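Protein (soluble lytic transglycosylase SLT70) (Escherichia coli, PDB 1QSA) cleaves the glycosidic bonds between N-acetylmuramic acid and N-acetylglucosamine in peptidoglycan, forming a 1,6-anhydro bond in the muramic acid residue. Local coordinates at residues P96-T101 with A125-L130; T203-T208 with A241-L246; R261-D266 with I288-R293; M294-G299 with A572-E577; A452-F457 with I466-A471. All coordinates share one frame; numbering follows the deposited sequence.

Interaction 1: residues P96-T101 with A125-L130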
# COMPACT_ATOMS: atom_id res chain seq x y z
N PRO A 96 -10.33 31.40 -0.99
CA PRO A 96 -10.95 31.74 -2.28
C PRO A 96 -10.79 30.64 -3.34
O PRO A 96 -11.60 30.54 -4.25
CB PRO A 96 -10.26 33.05 -2.68
CG PRO A 96 -9.00 33.08 -1.87
CD PRO A 96 -9.39 32.45 -0.56
N GLU A 97 -9.73 29.84 -3.21
CA GLU A 97 -9.46 28.74 -4.13
C GLU A 97 -9.88 27.41 -3.50
O GLU A 97 -9.93 27.28 -2.28
CB GLU A 97 -7.97 28.65 -4.48
CG GLU A 97 -7.35 29.93 -5.03
CD GLU A 97 -8.17 30.57 -6.13
OE1 GLU A 97 -8.69 29.84 -7.01
OE2 GLU A 97 -8.29 31.82 -6.12
N LYS A 98 -10.15 26.42 -4.35
CA LYS A 98 -10.56 25.09 -3.91
C LYS A 98 -9.53 24.52 -2.92
O LYS A 98 -8.33 24.53 -3.20
CB LYS A 98 -10.65 24.19 -5.15
CG LYS A 98 -11.04 22.75 -4.93
CD LYS A 98 -10.81 21.98 -6.23
CE LYS A 98 -11.30 20.55 -6.15
NZ LYS A 98 -11.03 19.79 -7.42
N PRO A 99 -9.97 24.11 -1.72
CA PRO A 99 -9.05 23.56 -0.71
C PRO A 99 -8.52 22.17 -1.03
O PRO A 99 -8.94 21.53 -1.99
CB PRO A 99 -9.86 23.61 0.59
CG PRO A 99 -11.28 23.52 0.13
CD PRO A 99 -11.33 24.30 -1.15
N GLY A 100 -7.62 21.69 -0.17
CA GLY A 100 -6.99 20.40 -0.39
C GLY A 100 -7.71 19.10 -0.10
O GLY A 100 -7.57 18.14 -0.85
N THR A 101 -8.45 19.04 1.00
CA THR A 101 -9.12 17.79 1.35
C THR A 101 -10.50 17.69 0.76
O THR A 101 -11.13 18.71 0.46
CB THR A 101 -9.23 17.62 2.87
OG1 THR A 101 -10.12 18.61 3.41
CG2 THR A 101 -7.86 17.77 3.52
N ALA A 125 -19.73 19.96 -7.20
CA ALA A 125 -20.55 18.86 -6.69
C ALA A 125 -20.46 17.64 -7.60
O ALA A 125 -20.23 16.53 -7.12
CB ALA A 125 -22.00 19.30 -6.55
N LYS A 126 -20.58 17.86 -8.91
CA LYS A 126 -20.53 16.75 -9.87
C LYS A 126 -19.20 15.99 -9.81
O LYS A 126 -19.18 14.76 -9.85
CB LYS A 126 -20.78 17.26 -11.30
CG LYS A 126 -20.90 16.14 -12.31
CD LYS A 126 -21.19 16.68 -13.70
CE LYS A 126 -21.32 15.53 -14.70
NZ LYS A 126 -21.52 16.01 -16.09
N GLU A 127 -18.11 16.72 -9.67
CA GLU A 127 -16.79 16.12 -9.58
C GLU A 127 -16.65 15.27 -8.30
O GLU A 127 -16.06 14.19 -8.32
CB GLU A 127 -15.72 17.20 -9.62
CG GLU A 127 -14.30 16.68 -9.68
CD GLU A 127 -13.27 17.78 -9.90
OE1 GLU A 127 -13.59 18.76 -10.62
OE2 GLU A 127 -12.16 17.67 -9.35
N LEU A 128 -17.21 15.77 -7.21
CA LEU A 128 -17.18 15.07 -5.92
C LEU A 128 -18.13 13.87 -5.90
O LEU A 128 -17.93 12.90 -5.16
CB LEU A 128 -17.55 16.06 -4.79
CG LEU A 128 -16.51 17.14 -4.44
CD1 LEU A 128 -17.14 18.29 -3.64
CD2 LEU A 128 -15.35 16.51 -3.68
N TRP A 129 -19.17 13.95 -6.72
CA TRP A 129 -20.19 12.92 -6.80
C TRP A 129 -19.77 11.68 -7.57
O TRP A 129 -20.11 10.56 -7.19
CB TRP A 129 -21.44 13.52 -7.47
CG TRP A 129 -22.57 12.56 -7.75
CD1 TRP A 129 -22.86 11.95 -8.95
CD2 TRP A 129 -23.60 12.17 -6.83
NE1 TRP A 129 -24.02 11.22 -8.83
CE2 TRP A 129 -24.49 11.33 -7.54
CE3 TRP A 129 -23.86 12.45 -5.48
CZ2 TRP A 129 -25.62 10.77 -6.95
CZ3 TRP A 129 -24.99 11.90 -4.89
CH2 TRP A 129 -25.86 11.06 -5.62
N LEU A 130 -19.05 11.88 -8.66
CA LEU A 130 -18.66 10.79 -9.54
C LEU A 130 -17.55 9.87 -9.05
O LEU A 130 -16.45 9.81 -9.62
CB LEU A 130 -18.41 11.31 -10.96
CG LEU A 130 -19.67 11.87 -11.64
CD1 LEU A 130 -19.31 12.62 -12.90
CD2 LEU A 130 -20.68 10.77 -11.94
O HOH W 1 -13.90 21.01 -8.59
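Lys98 and Glu127 carry this contact, bridging a loop and a helix with a salt bridge at the protein surface. The backbones stay far apart, the nearest pair of CA atoms being Lys98 and Ala125 at 12.1 Å, so long side chains are needed to close the distance. Lys98 supplies most of the reach: CG stands anti to the backbone N (chi1 179°) and every later torsion is also close to trans, which runs the whole chain straight out from the loop. Glu127 answers from its helix with a likewise extended chain, and the two meet at an oblique angle. NZ approaches one carboxylate oxygen, with Lys98 NZ 3.1 Å from Glu127 OE2; the hydrogen bond within this ion pair is weak. A water closes a small ring beside it, accepting from Lys98 NZ at 3.3 Å and donating to Glu127 OE1 at 3.0 Å, both weakly. Direct and water-mediated links thus use different oxygens of the carboxylate. Only 57 Å² is buried in all, and both residues are exposed, as expected of a solvent-bathed charge pair. The loop 96-101 joins helix 88-94 to helix 102-114, where the Lys98 side chain touches Gln105 and Tyr109, while Ala125 and Leu128 settle helix 118-129 against helix 138-148.

Interaction 2: residues T203-T208 with A241-L246. With SO4 (sulfate ion), chain G.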
# COMPACT_ATOMS: atom_id res chain seq x y z
N THR A 203 -32.36 -13.24 -11.78
CA THR A 203 -33.70 -12.64 -11.70
C THR A 203 -33.58 -11.17 -12.13
O THR A 203 -34.38 -10.69 -12.93
CB THR A 203 -34.26 -12.72 -10.26
OG1 THR A 203 -34.38 -14.09 -9.87
CG2 THR A 203 -35.62 -12.06 -10.18
N PHE A 204 -32.53 -10.50 -11.64
CA PHE A 204 -32.27 -9.10 -11.99
C PHE A 204 -32.13 -8.96 -13.51
O PHE A 204 -32.74 -8.08 -14.12
CB PHE A 204 -30.98 -8.62 -11.29
CG PHE A 204 -30.54 -7.22 -11.68
CD1 PHE A 204 -31.02 -6.10 -11.01
CD2 PHE A 204 -29.61 -7.04 -12.71
CE1 PHE A 204 -30.59 -4.81 -11.35
CE2 PHE A 204 -29.16 -5.75 -13.07
CZ PHE A 204 -29.66 -4.63 -12.38
N ALA A 205 -31.35 -9.85 -14.11
CA ALA A 205 -31.09 -9.85 -15.55
C ALA A 205 -32.33 -10.11 -16.41
O ALA A 205 -32.48 -9.55 -17.48
CB ALA A 205 -30.01 -10.87 -15.88
N ARG A 206 -33.21 -10.98 -15.92
CA ARG A 206 -34.42 -11.32 -16.66
C ARG A 206 -35.57 -10.34 -16.49
O ARG A 206 -36.37 -10.16 -17.41
CB ARG A 206 -34.90 -12.72 -16.27
CG ARG A 206 -33.96 -13.84 -16.67
CD ARG A 206 -34.41 -15.16 -16.08
NE ARG A 206 -33.73 -16.28 -16.71
CZ ARG A 206 -33.80 -17.54 -16.26
NH1 ARG A 206 -34.49 -17.82 -15.17
NH2 ARG A 206 -33.15 -18.50 -16.91
N THR A 207 -35.66 -9.70 -15.33
CA THR A 207 -36.75 -8.76 -15.06
C THR A 207 -36.49 -7.29 -15.39
O THR A 207 -37.40 -6.47 -15.25
CB THR A 207 -37.24 -8.87 -13.60
OG1 THR A 207 -36.18 -8.48 -12.70
CG2 THR A 207 -37.68 -10.29 -13.29
N THR A 208 -35.27 -6.96 -15.79
CA THR A 208 -34.93 -5.59 -16.16
C THR A 208 -34.52 -5.59 -17.63
O THR A 208 -34.12 -6.62 -18.18
CB THR A 208 -33.74 -5.00 -15.32
OG1 THR A 208 -32.53 -5.70 -15.64
CG2 THR A 208 -34.02 -5.09 -13.83
N ALA A 241 -26.28 -14.91 -20.31
CA ALA A 241 -25.96 -14.40 -21.64
C ALA A 241 -27.24 -14.24 -22.46
O ALA A 241 -27.40 -13.26 -23.18
CB ALA A 241 -24.98 -15.34 -22.35
N GLN A 242 -28.16 -15.19 -22.31
CA GLN A 242 -29.43 -15.14 -23.03
C GLN A 242 -30.37 -14.05 -22.49
O GLN A 242 -31.01 -13.34 -23.26
CB GLN A 242 -30.12 -16.51 -22.99
CG GLN A 242 -31.41 -16.59 -23.78
CD GLN A 242 -32.63 -16.68 -22.89
OE1 GLN A 242 -33.11 -15.66 -22.37
NE2 GLN A 242 -33.13 -17.89 -22.68
N ALA A 243 -30.42 -13.90 -21.17
CA ALA A 243 -31.28 -12.89 -20.54
C ALA A 243 -30.90 -11.45 -20.90
O ALA A 243 -31.77 -10.57 -20.97
CB ALA A 243 -31.27 -13.06 -19.03
N GLN A 244 -29.61 -11.20 -21.14
CA GLN A 244 -29.16 -9.86 -21.48
C GLN A 244 -28.58 -9.70 -22.88
O GLN A 244 -28.00 -8.66 -23.20
CB GLN A 244 -28.15 -9.35 -20.44
CG GLN A 244 -28.73 -9.27 -19.05
CD GLN A 244 -27.78 -8.60 -18.07
OE1 GLN A 244 -26.60 -8.97 -18.00
NE2 GLN A 244 -28.29 -7.64 -17.30
N GLN A 245 -28.77 -10.73 -23.72
CA GLN A 245 -28.29 -10.73 -25.10
C GLN A 245 -26.83 -10.28 -25.16
O GLN A 245 -26.45 -9.46 -25.98
CB GLN A 245 -29.15 -9.82 -25.99
CG GLN A 245 -30.67 -9.89 -25.74
CD GLN A 245 -31.19 -8.75 -24.86
OE1 GLN A 245 -30.83 -7.58 -25.05
NE2 GLN A 245 -32.05 -9.08 -23.89
N LEU A 246 -26.00 -10.84 -24.28
CA LEU A 246 -24.59 -10.47 -24.22
C LEU A 246 -23.79 -10.78 -25.48
O LEU A 246 -24.00 -11.81 -26.13
CB LEU A 246 -23.93 -11.12 -23.01
CG LEU A 246 -24.54 -10.82 -21.64
CD1 LEU A 246 -23.74 -11.54 -20.58
CD2 LEU A 246 -24.59 -9.32 -21.36
S SO4 G . -34.88 -6.77 -22.88
O1 SO4 G . -35.96 -7.02 -21.92
O2 SO4 G . -34.87 -5.34 -23.26
O3 SO4 G . -33.58 -7.12 -22.27
O4 SO4 G . -35.10 -7.60 -24.09
O HOH W 2 -31.07 -7.03 -17.83
O HOH W 3 -32.31 -16.69 -19.30
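Gln244 has CG anti to its carbonyl carbon (chi1 -61°) and an otherwise extended chain, which lays its methylene and amide alongside Ala205; Arg206, turned similarly at chi1 -66°, brings CG to Ala243. The apolar touches are close: Ala205 CB lies 3.8 Å from Gln244 CG and 4.0 Å from Ala243 CB, and Arg206 CG lies 3.7 Å from Ala243 CB. Small alanines let the ends of helices 201-207 and 230-243 approach until the CA atoms of Arg206 and Ala243 are 5.2 Å apart. One water, 2.9 Å from Gln244 NE2, accepts from that amide and donates to Ala205 O and Thr208 OG1. Gln244 NE2 also bonds to Thr214 O of helix 212-228. A leucine here would probably leave Thr214 O and the bridging water without their amide donor. Further out, Gln245 NE2 binds a sulfate, probably from the crystallisation liquor. Two alanine methyls and the aliphatic parts of Gln244 and Arg206 thus make the apolar contact between these superhelix helices, while polar atoms of the two segments are linked through water.

Interaction 3: residues R261-D266 with I288-R293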
# COMPACT_ATOMS: atom_id res chain seq x y z
N ARG A 261 -11.86 -18.38 -10.35
CA ARG A 261 -12.31 -19.11 -9.18
C ARG A 261 -12.14 -20.63 -9.30
O ARG A 261 -12.57 -21.36 -8.41
CB ARG A 261 -13.78 -18.77 -8.86
CG ARG A 261 -14.13 -17.29 -8.87
CD ARG A 261 -13.16 -16.44 -8.07
NE ARG A 261 -13.03 -16.86 -6.68
CZ ARG A 261 -12.53 -16.09 -5.71
NH1 ARG A 261 -12.14 -14.85 -5.98
NH2 ARG A 261 -12.44 -16.56 -4.47
N LEU A 262 -11.55 -21.09 -10.39
CA LEU A 262 -11.33 -22.53 -10.59
C LEU A 262 -9.84 -22.84 -10.59
O LEU A 262 -9.38 -23.75 -11.27
CB LEU A 262 -11.97 -22.99 -11.90
CG LEU A 262 -13.51 -22.94 -11.93
CD1 LEU A 262 -14.04 -23.28 -13.31
CD2 LEU A 262 -14.07 -23.90 -10.88
N MET A 263 -9.09 -22.04 -9.82
CA MET A 263 -7.64 -22.18 -9.70
C MET A 263 -7.21 -23.00 -8.49
O MET A 263 -6.02 -23.14 -8.23
CB MET A 263 -6.99 -20.80 -9.58
CG MET A 263 -7.05 -19.98 -10.85
SD MET A 263 -6.24 -20.81 -12.22
CE MET A 263 -6.57 -19.67 -13.54
N GLY A 264 -8.19 -23.50 -7.73
CA GLY A 264 -7.89 -24.29 -6.55
C GLY A 264 -7.47 -25.71 -6.86
O GLY A 264 -7.55 -26.18 -8.00
N ASN A 265 -6.99 -26.40 -5.83
CA ASN A 265 -6.54 -27.79 -5.93
C ASN A 265 -7.71 -28.78 -6.06
O ASN A 265 -7.58 -29.87 -6.63
CB ASN A 265 -5.72 -28.14 -4.67
CG ASN A 265 -6.34 -27.57 -3.38
OD1 ASN A 265 -7.52 -27.21 -3.34
ND2 ASN A 265 -5.53 -27.49 -2.32
N ASP A 266 -8.86 -28.34 -5.56
CA ASP A 266 -10.11 -29.11 -5.51
C ASP A 266 -10.89 -29.33 -6.81
O ASP A 266 -11.73 -30.23 -6.88
CB ASP A 266 -11.04 -28.41 -4.52
CG ASP A 266 -11.22 -26.93 -4.83
OD1 ASP A 266 -10.32 -26.12 -4.50
OD2 ASP A 266 -12.26 -26.57 -5.44
N ILE A 288 -4.14 -15.30 -17.57
CA ILE A 288 -3.18 -16.21 -18.20
C ILE A 288 -1.98 -16.38 -17.27
O ILE A 288 -1.49 -17.49 -17.10
CB ILE A 288 -2.72 -15.68 -19.59
CG1 ILE A 288 -3.93 -15.60 -20.53
CG2 ILE A 288 -1.64 -16.60 -20.17
CD1 ILE A 288 -3.73 -14.72 -21.77
N GLU A 289 -1.52 -15.29 -16.65
CA GLU A 289 -0.40 -15.37 -15.71
C GLU A 289 -0.74 -16.26 -14.51
O GLU A 289 0.11 -17.01 -14.02
CB GLU A 289 0.01 -13.97 -15.23
CG GLU A 289 0.74 -13.17 -16.31
CD GLU A 289 1.07 -11.76 -15.87
OE1 GLU A 289 0.22 -11.11 -15.22
OE2 GLU A 289 2.18 -11.29 -16.18
N ARG A 290 -1.98 -16.15 -14.02
CA ARG A 290 -2.40 -16.99 -12.90
C ARG A 290 -2.35 -18.47 -13.32
O ARG A 290 -1.95 -19.33 -12.53
CB ARG A 290 -3.81 -16.63 -12.41
CG ARG A 290 -4.31 -17.48 -11.22
CD ARG A 290 -3.38 -17.39 -9.99
NE ARG A 290 -3.78 -18.29 -8.91
CZ ARG A 290 -3.31 -19.52 -8.74
NH1 ARG A 290 -2.42 -20.02 -9.58
NH2 ARG A 290 -3.73 -20.27 -7.72
N ARG A 291 -2.71 -18.75 -14.58
CA ARG A 291 -2.69 -20.11 -15.11
C ARG A 291 -1.25 -20.61 -15.25
O ARG A 291 -0.97 -21.80 -15.05
CB ARG A 291 -3.42 -20.18 -16.45
CG ARG A 291 -3.58 -21.60 -16.99
CD ARG A 291 -4.22 -22.53 -15.96
NE ARG A 291 -4.34 -23.91 -16.45
CZ ARG A 291 -3.38 -24.83 -16.35
NH1 ARG A 291 -2.20 -24.51 -15.84
NH2 ARG A 291 -3.60 -26.06 -16.81
N VAL A 292 -0.33 -19.72 -15.63
CA VAL A 292 1.09 -20.06 -15.73
C VAL A 292 1.58 -20.43 -14.33
O VAL A 292 2.34 -21.39 -14.15
CB VAL A 292 1.94 -18.84 -16.24
CG1 VAL A 292 3.43 -19.09 -16.05
CG2 VAL A 292 1.63 -18.56 -17.72
N ARG A 293 1.15 -19.66 -13.33
CA ARG A 293 1.55 -19.94 -11.95
C ARG A 293 1.03 -21.28 -11.46
O ARG A 293 1.72 -21.97 -10.70
CB ARG A 293 1.16 -18.79 -11.01
CG ARG A 293 1.99 -17.53 -11.26
CD ARG A 293 1.80 -16.44 -10.21
NE ARG A 293 2.76 -15.36 -10.45
CZ ARG A 293 2.50 -14.26 -11.16
NH1 ARG A 293 1.27 -14.00 -11.58
NH2 ARG A 293 3.45 -13.36 -11.36
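The guanidinium of Arg290 has Met263 CB over one face, 3.7 Å above its plane and displaced toward the rim. The two side chains run alongside one another, pointing opposite ways, with Met263 CG 3.7 Å from Arg290 CG. The bend in Arg290 at chi2 (58°) folds the guanidinium back over the methionine, while Met263 CE reaches on to the helix backbone, 4.1 Å from Arg291 N. In the alpha-superhelix this is a loop-to-helix joint: 261-266 connects helix 248-260 to helix 269-280, and Met263 plugs it onto helix 285-298. An alanine at Arg290 would probably leave Met263 CB and CG without their cover and set the thioether end freer to turn. Arg290 also touches Pro580, on the side of the C-terminal helices. Arg291 contributes chiefly its CB, 4.3 Å from Met263 CE; its guanidinium is committed elsewhere, in a salt bridge from NE to Asp276 of helix 269-280, and Ile279 of that helix packs on both Met263 and Arg291.

Interaction 4: residues M294-G299 with A572-E577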
# COMPACT_ATOMS: atom_id res chain seq x y z
N MET A 294 -0.15 -21.67 -11.94
CA MET A 294 -0.73 -22.97 -11.58
C MET A 294 0.19 -24.09 -12.12
O MET A 294 0.44 -25.08 -11.44
CB MET A 294 -2.13 -23.14 -12.16
CG MET A 294 -2.70 -24.55 -11.93
SD MET A 294 -4.37 -24.73 -12.54
CE MET A 294 -5.29 -24.29 -11.09
N ALA A 295 0.67 -23.92 -13.34
CA ALA A 295 1.58 -24.90 -13.94
C ALA A 295 2.88 -24.95 -13.15
O ALA A 295 3.40 -26.04 -12.87
CB ALA A 295 1.85 -24.53 -15.41
N LEU A 296 3.42 -23.79 -12.78
CA LEU A 296 4.66 -23.74 -12.00
C LEU A 296 4.47 -24.37 -10.61
O LEU A 296 5.36 -25.05 -10.10
CB LEU A 296 5.13 -22.29 -11.80
CG LEU A 296 5.81 -21.62 -12.99
CD1 LEU A 296 6.12 -20.16 -12.64
CD2 LEU A 296 7.08 -22.36 -13.38
N GLY A 297 3.31 -24.13 -10.02
CA GLY A 297 3.05 -24.65 -8.69
C GLY A 297 2.79 -26.15 -8.62
O GLY A 297 2.74 -26.71 -7.52
N THR A 298 2.64 -26.80 -9.77
CA THR A 298 2.38 -28.24 -9.80
C THR A 298 3.44 -29.04 -10.54
O THR A 298 3.30 -30.26 -10.70
CB THR A 298 0.98 -28.53 -10.39
OG1 THR A 298 0.91 -28.05 -11.74
CG2 THR A 298 -0.10 -27.85 -9.55
N GLY A 299 4.48 -28.36 -11.03
CA GLY A 299 5.55 -29.05 -11.75
C GLY A 299 5.13 -29.52 -13.13
O GLY A 299 5.72 -30.44 -13.70
N ALA A 572 12.67 -24.28 -5.72
CA ALA A 572 12.56 -23.07 -4.90
C ALA A 572 11.97 -21.86 -5.63
O ALA A 572 11.10 -21.16 -5.09
CB ALA A 572 13.93 -22.71 -4.34
N VAL A 573 12.42 -21.63 -6.86
CA VAL A 573 11.96 -20.48 -7.64
C VAL A 573 10.50 -20.67 -8.05
O VAL A 573 9.72 -19.74 -7.99
CB VAL A 573 12.84 -20.27 -8.91
CG1 VAL A 573 12.53 -18.91 -9.54
CG2 VAL A 573 14.33 -20.37 -8.55
N ALA A 574 10.14 -21.90 -8.44
CA ALA A 574 8.76 -22.20 -8.84
C ALA A 574 7.83 -22.04 -7.63
O ALA A 574 6.71 -21.53 -7.76
CB ALA A 574 8.67 -23.61 -9.41
N PHE A 575 8.30 -22.43 -6.44
CA PHE A 575 7.47 -22.27 -5.25
C PHE A 575 7.21 -20.77 -4.97
O PHE A 575 6.08 -20.37 -4.74
CB PHE A 575 8.09 -22.94 -4.03
CG PHE A 575 7.21 -22.89 -2.82
CD1 PHE A 575 6.21 -23.84 -2.63
CD2 PHE A 575 7.33 -21.85 -1.91
CE1 PHE A 575 5.33 -23.74 -1.54
CE2 PHE A 575 6.46 -21.73 -0.82
CZ PHE A 575 5.46 -22.68 -0.65
N VAL A 576 8.25 -19.94 -5.06
CA VAL A 576 8.08 -18.50 -4.83
C VAL A 576 7.13 -17.89 -5.87
O VAL A 576 6.17 -17.18 -5.52
CB VAL A 576 9.44 -17.76 -4.91
CG1 VAL A 576 9.23 -16.21 -4.91
CG2 VAL A 576 10.32 -18.15 -3.74
N GLU A 577 7.36 -18.20 -7.14
CA GLU A 577 6.55 -17.62 -8.21
C GLU A 577 5.09 -18.06 -8.21
O GLU A 577 4.21 -17.31 -8.64
CB GLU A 577 7.18 -17.91 -9.58
CG GLU A 577 6.56 -17.07 -10.69
CD GLU A 577 6.66 -15.58 -10.40
OE1 GLU A 577 7.77 -15.11 -10.12
OE2 GLU A 577 5.64 -14.88 -10.44
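Ala574 is the first residue of 572-577 to meet the other helix, its CB resting 3.7 Å from Leu296 O and, more loosely, 4.5 Å from Leu296 CD2. With just a methyl group here the backbones come close: the CA atoms of Leu296 and Ala574 are 5.4 Å apart. Phe575 points away from the contact and packs instead on Phe547, edge to face, and on Trp562 of helix 556-566. One turn beyond Ala574, Glu577 offers its aliphatic part, and Leu296 CD1 lies against its methylenes, 3.7 Å from Glu577 CG and 3.9 Å from Glu577 CB. Its bend at chi2 (57°) then swings the carboxylate off the leucine toward polar company: OE1 is held by Lys589 and the hydroxyl of Tyr352, and OE2 forms a salt bridge with Arg293. A buried acid is thus likely to be kept charged by these basic neighbours. Gly299, with positive phi, forms a Schellman motif after helix 285-298. The contact joins that superhelix element to helix 572-578 of the transglycosylase part of the chain, and Trp324 of helix 319-331 packs against Leu296, Val573 and Ala574 together.

Interaction 5: residues A452-F457 with I466-A471. With SO4 (sulfate ion), chain L.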
# COMPACT_ATOMS: atom_id res chain seq x y z
N ALA A 452 20.67 -0.20 9.77
CA ALA A 452 19.90 0.38 10.87
C ALA A 452 19.78 -0.50 12.12
O ALA A 452 19.60 -1.72 12.02
CB ALA A 452 18.52 0.73 10.36
N TYR A 453 19.94 0.13 13.29
CA TYR A 453 19.85 -0.54 14.58
C TYR A 453 20.75 -1.78 14.60
O TYR A 453 20.39 -2.81 15.16
CB TYR A 453 18.38 -0.94 14.85
CG TYR A 453 17.42 0.23 14.74
CD1 TYR A 453 17.25 1.10 15.82
CD2 TYR A 453 16.72 0.48 13.56
CE1 TYR A 453 16.40 2.20 15.73
CE2 TYR A 453 15.87 1.58 13.45
CZ TYR A 453 15.72 2.44 14.55
OH TYR A 453 14.90 3.53 14.46
N ASN A 454 21.94 -1.65 14.01
CA ASN A 454 22.86 -2.77 13.89
C ASN A 454 23.14 -3.51 15.19
O ASN A 454 23.02 -4.75 15.24
CB ASN A 454 24.16 -2.30 13.21
CG ASN A 454 25.07 -3.46 12.86
OD1 ASN A 454 24.76 -4.25 11.96
ND2 ASN A 454 26.18 -3.58 13.57
N ASP A 455 23.51 -2.78 16.23
CA ASP A 455 23.80 -3.38 17.54
C ASP A 455 22.61 -4.14 18.11
O ASP A 455 22.78 -5.24 18.64
CB ASP A 455 24.26 -2.32 18.54
CG ASP A 455 25.61 -1.71 18.18
OD1 ASP A 455 26.40 -2.37 17.47
OD2 ASP A 455 25.86 -0.56 18.60
N LEU A 456 21.41 -3.58 17.98
CA LEU A 456 20.22 -4.26 18.50
C LEU A 456 19.94 -5.55 17.73
O LEU A 456 19.63 -6.57 18.34
CB LEU A 456 19.00 -3.35 18.47
CG LEU A 456 18.97 -2.24 19.54
CD1 LEU A 456 17.84 -1.26 19.25
CD2 LEU A 456 18.80 -2.88 20.92
N PHE A 457 20.01 -5.50 16.41
CA PHE A 457 19.77 -6.72 15.62
C PHE A 457 20.81 -7.79 15.92
O PHE A 457 20.47 -8.96 16.02
CB PHE A 457 19.68 -6.43 14.12
CG PHE A 457 18.35 -5.89 13.69
CD1 PHE A 457 17.23 -6.73 13.59
CD2 PHE A 457 18.19 -4.54 13.39
CE1 PHE A 457 15.97 -6.23 13.21
CE2 PHE A 457 16.95 -4.03 13.01
CZ PHE A 457 15.83 -4.88 12.92
N ILE A 466 18.00 -17.48 13.09
CA ILE A 466 17.77 -16.51 12.01
C ILE A 466 19.00 -15.60 11.88
O ILE A 466 19.54 -15.14 12.89
CB ILE A 466 16.51 -15.60 12.27
CG1 ILE A 466 16.53 -14.99 13.68
CG2 ILE A 466 15.22 -16.38 11.98
CD1 ILE A 466 15.53 -13.84 13.85
N PRO A 467 19.51 -15.43 10.66
CA PRO A 467 20.68 -14.56 10.47
C PRO A 467 20.34 -13.09 10.77
O PRO A 467 19.21 -12.65 10.57
CB PRO A 467 20.99 -14.72 8.98
CG PRO A 467 20.49 -16.08 8.66
CD PRO A 467 19.17 -16.14 9.42
N GLN A 468 21.32 -12.34 11.26
CA GLN A 468 21.10 -10.91 11.54
C GLN A 468 20.63 -10.19 10.26
O GLN A 468 19.68 -9.41 10.29
CB GLN A 468 22.37 -10.24 12.04
CG GLN A 468 22.14 -8.79 12.48
CD GLN A 468 23.43 -8.06 12.77
OE1 GLN A 468 24.40 -8.66 13.23
NE2 GLN A 468 23.45 -6.75 12.52
N SER A 469 21.28 -10.48 9.13
CA SER A 469 20.95 -9.88 7.84
C SER A 469 19.49 -10.14 7.47
O SER A 469 18.80 -9.26 6.94
CB SER A 469 21.88 -10.43 6.75
OG SER A 469 21.67 -11.82 6.54
N TYR A 470 19.02 -11.34 7.78
CA TYR A 470 17.65 -11.74 7.47
C TYR A 470 16.63 -10.94 8.29
O TYR A 470 15.63 -10.47 7.74
CB TYR A 470 17.49 -13.24 7.67
CG TYR A 470 16.09 -13.72 7.41
CD1 TYR A 470 15.44 -13.43 6.20
CD2 TYR A 470 15.38 -14.43 8.39
CE1 TYR A 470 14.12 -13.82 5.98
CE2 TYR A 470 14.07 -14.82 8.18
CZ TYR A 470 13.44 -14.51 6.97
OH TYR A 470 12.12 -14.88 6.78
N ALA A 471 16.87 -10.81 9.60
CA ALA A 471 15.98 -10.02 10.47
C ALA A 471 15.93 -8.57 9.96
O ALA A 471 14.86 -7.95 9.92
CB ALA A 471 16.45 -10.05 11.91
S SO4 L . 24.60 -14.35 11.80
O1 SO4 L . 23.55 -13.48 12.36
O2 SO4 L . 24.84 -13.99 10.39
O3 SO4 L . 25.85 -14.17 12.56
O4 SO4 L . 24.18 -15.76 11.86
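Gln468 and Asn454 supply the polar part of this contact, Gln468 NE2 donating to Asn454 OD1 over 2.9 Å. The bond is weak because it is strongly bent, 127° at the hydrogen; the side chains cross at about a right angle with their amide planes 49° apart. NE2 has a further partner just beyond the segments. Gln468 gets there with CG anti to the backbone N (chi1 -174°) and an extended chain that reaches out from the first turn of its helix to that of helix 454-461. Helices 454-461 and 468-479 are consecutive helices joined by a short loop within the lysozyme-like transglycosylase domain, and helix 468-479 carries Glu478, the predicted active-site residue, whose side chain lies about 9 Å from that of Phe457. The apolar part centres on Phe457: Phe457 CB sits 3.8 Å from Gln468 CG, and on its ring Phe457 CD1 lies 3.8 Å from Ala471 CB. Ile527 of helix 523-540 also touches this phenylalanine. Beside the contact, a sulfate, probably from the crystallisation liquor, accepts a hydrogen bond from Gln468 N through its O1 at 2.7 Å, at the start of helix 468-479, a place where the helix dipole would probably favour an anion.

How the interactions relate
The contacts range from surface to interior. Interaction 1 is a solvent-exposed ion pair, interactions 2 and 5 are partly buried and mix apolar touches with amide chemistry, and interactions 3 and 4 are buried and rely on side-chain packing. Interactions 3 and 4 share helix 285-298, their centres about 12 Å apart, and meet directly: Glu577 is bound by a residue of interaction 3, and Met294 CE packs on Met263 O. Interactions 1 to 3 follow in series along the superhelix; interaction 4 ties it to the transglycosylase domain that holds interaction 5. Interactions 2 and 5 are the furthest apart, about 60 Å between centres, yet each binds a sulfate.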